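Local coordinates for protein Rubredoxin\:oxygen oxidoreductase (Desulfovibrio gigas, PDB 1E5D) that reduces one oxygen molecule to two water molecules in a four-electron reaction, using a diiron centre and flavin mononucleotide, at residues 127-132 with 136-141. Numbering follows the deposited sequence.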
loop_
_atom_site.group_PDB
_atom_site.type_symbol
_atom_site.label_atom_id
_atom_site.label_comp_id
_atom_site.label_asym_id
_atom_site.label_seq_id
_atom_site.Cartn_x
_atom_site.Cartn_y
_atom_site.Cartn_z
ATOM N N GLY A 127 41.165 -3.168 4.131
ATOM C CA GLY A 127 42.418 -3.832 3.807
ATOM C C GLY A 127 43.217 -4.204 5.036
ATOM O O GLY A 127 44.181 -4.970 4.979
ATOM N N GLU A 128 42.837 -3.677 6.200
ATOM C CA GLU A 128 43.592 -4.027 7.409
ATOM C C GLU A 128 43.489 -5.522 7.673
ATOM O O GLU A 128 42.490 -6.163 7.346
ATOM C CB GLU A 128 43.092 -3.222 8.594
ATOM C CG GLU A 128 43.668 -3.514 9.965
ATOM C CD GLU A 128 43.315 -2.387 10.933
ATOM O OE1 GLU A 128 43.134 -1.242 10.455
ATOM O OE2 GLU A 128 43.202 -2.610 12.157
ATOM N N THR A 129 44.553 -6.059 8.264
ATOM C CA THR A 129 44.554 -7.444 8.700
ATOM C C THR A 129 44.634 -7.512 10.227
ATOM O O THR A 129 44.968 -6.540 10.896
ATOM C CB THR A 129 45.725 -8.276 8.156
ATOM O OG1 THR A 129 46.939 -7.581 8.465
ATOM C CG2 THR A 129 45.620 -8.423 6.649
ATOM N N LEU A 130 44.305 -8.700 10.714
ATOM C CA LEU A 130 44.253 -8.968 12.142
ATOM C C LEU A 130 44.658 -10.413 12.397
ATOM O O LEU A 130 44.063 -11.343 11.849
ATOM C CB LEU A 130 42.851 -8.702 12.682
ATOM C CG LEU A 130 42.596 -9.064 14.143
ATOM C CD1 LEU A 130 43.258 -8.047 15.055
ATOM C CD2 LEU A 130 41.103 -9.148 14.440
ATOM N N SER A 131 45.677 -10.572 13.221
ATOM C CA SER A 131 46.122 -11.886 13.663
ATOM C C SER A 131 45.143 -12.445 14.687
ATOM O O SER A 131 44.819 -11.755 15.656
ATOM C CB SER A 131 47.526 -11.810 14.266
ATOM O OG SER A 131 48.013 -13.089 14.639
ATOM N N LEU A 132 44.667 -13.667 14.481
ATOM C CA LEU A 132 43.740 -14.249 15.457
ATOM C C LEU A 132 44.456 -15.371 16.213
ATOM O O LEU A 132 43.899 -16.004 17.103
ATOM C CB LEU A 132 42.471 -14.748 14.783
ATOM C CG LEU A 132 41.425 -13.727 14.344
ATOM C CD1 LEU A 132 42.029 -12.552 13.602
ATOM C CD2 LEU A 132 40.390 -14.399 13.446
ATOM N N THR A 136 44.911 -15.484 10.058
ATOM C CA THR A 136 44.859 -14.015 10.026
ATOM C C THR A 136 43.751 -13.563 9.080
ATOM O O THR A 136 43.656 -13.969 7.922
ATOM C CB THR A 136 46.228 -13.406 9.688
ATOM O OG1 THR A 136 46.138 -12.535 8.558
ATOM C CG2 THR A 136 47.229 -14.498 9.323
ATOM N N VAL A 137 42.856 -12.711 9.582
ATOM C CA VAL A 137 41.707 -12.292 8.781
ATOM C C VAL A 137 41.933 -10.914 8.186
ATOM O O VAL A 137 42.623 -10.075 8.770
ATOM C CB VAL A 137 40.416 -12.311 9.623
ATOM C CG1 VAL A 137 40.565 -11.442 10.860
ATOM C CG2 VAL A 137 39.232 -11.863 8.782
ATOM N N THR A 138 41.353 -10.667 7.011
ATOM C CA THR A 138 41.512 -9.360 6.371
ATOM C C THR A 138 40.173 -8.670 6.148
ATOM O O THR A 138 39.200 -9.284 5.707
ATOM C CB THR A 138 42.257 -9.518 5.036
ATOM O OG1 THR A 138 43.564 -10.037 5.317
ATOM C CG2 THR A 138 42.431 -8.171 4.356
ATOM N N PHE A 139 40.105 -7.376 6.463
ATOM C CA PHE A 139 38.845 -6.651 6.408
ATOM C C PHE A 139 38.710 -5.775 5.173
ATOM O O PHE A 139 39.588 -4.963 4.880
ATOM C CB PHE A 139 38.681 -5.751 7.644
ATOM C CG PHE A 139 38.675 -6.535 8.945
ATOM C CD1 PHE A 139 37.752 -7.544 9.146
ATOM C CD2 PHE A 139 39.588 -6.256 9.943
ATOM C CE1 PHE A 139 37.736 -8.263 10.328
ATOM C CE2 PHE A 139 39.577 -6.974 11.123
ATOM C CZ PHE A 139 38.656 -7.982 11.315
ATOM N N TYR A 140 37.585 -5.937 4.469
ATOM C CA TYR A 140 37.321 -5.061 3.329
ATOM C C TYR A 140 36.042 -4.265 3.560
ATOM O O TYR A 140 35.066 -4.757 4.129
ATOM C CB TYR A 140 37.250 -5.858 2.022
ATOM C CG TYR A 140 38.589 -6.453 1.650
ATOM C CD1 TYR A 140 39.650 -5.631 1.284
ATOM C CD2 TYR A 140 38.794 -7.825 1.672
ATOM C CE1 TYR A 140 40.880 -6.164 0.943
ATOM C CE2 TYR A 140 40.021 -8.365 1.334
ATOM C CZ TYR A 140 41.056 -7.530 0.972
ATOM O OH TYR A 140 42.274 -8.076 0.638
ATOM N N GLU A 141 36.071 -3.011 3.109
ATOM C CA GLU A 141 34.894 -2.162 3.249
ATOM C C GLU A 141 34.014 -2.279 2.008
ATOM O O GLU A 141 34.485 -2.358 0.875
ATOM C CB GLU A 141 35.294 -0.711 3.484
ATOM C CG GLU A 141 36.044 -0.469 4.785
ATOM C CD GLU A 141 36.265 1.006 5.058
ATOM O OE1 GLU A 141 36.296 1.809 4.102
ATOM O OE2 GLU A 141 36.405 1.361 6.245
#
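Leu132 and Val137 meet where the beta hairpin of strands 129-131 and 136-141 turns back: CD1 of Leu132 touches CG1 of Val137, at a modelled 3.3 Å that is probably too short. Val137 has CG1 between its backbone N and carbonyl carbon (chi1 56°), which brings that methyl up to the leucine fork. Leu130 projects from the same face, and its CB fits beside Phe139, 4.0 Å from ring atom CE2, while its CD2 reaches CZ. Leu132, Val137, Leu130 and Phe139 thus form one apolar ridge. Leu132 and Val137 rest on Phe155 of strand 151-155 within their own sheet, while Phe139 reaches across to Val124 of strand 121-124 in the other sheet of the metallo-beta-lactamase fold.

On the other face Thr129 and Thr138 stand side by side. Leu130 and Val137 exchange two backbone hydrogen bonds, N to O, each 2.9 Å. Nearer the start of 127-132, Phe139 N gives a nearly straight bond to Glu128 O at 2.8 Å. The Tyr140 ring lies by Gly127, CE1 4.0 Å from its CA; the backbone angles there (phi 92°, psi -12°) themselves call for glycine. The chemistry is therefore two-sided: backbone bonds pair some of the main-chain polar groups and fix the register, while the greasy face binds this edge hairpin into the domain and the threonine face stays the more polar one.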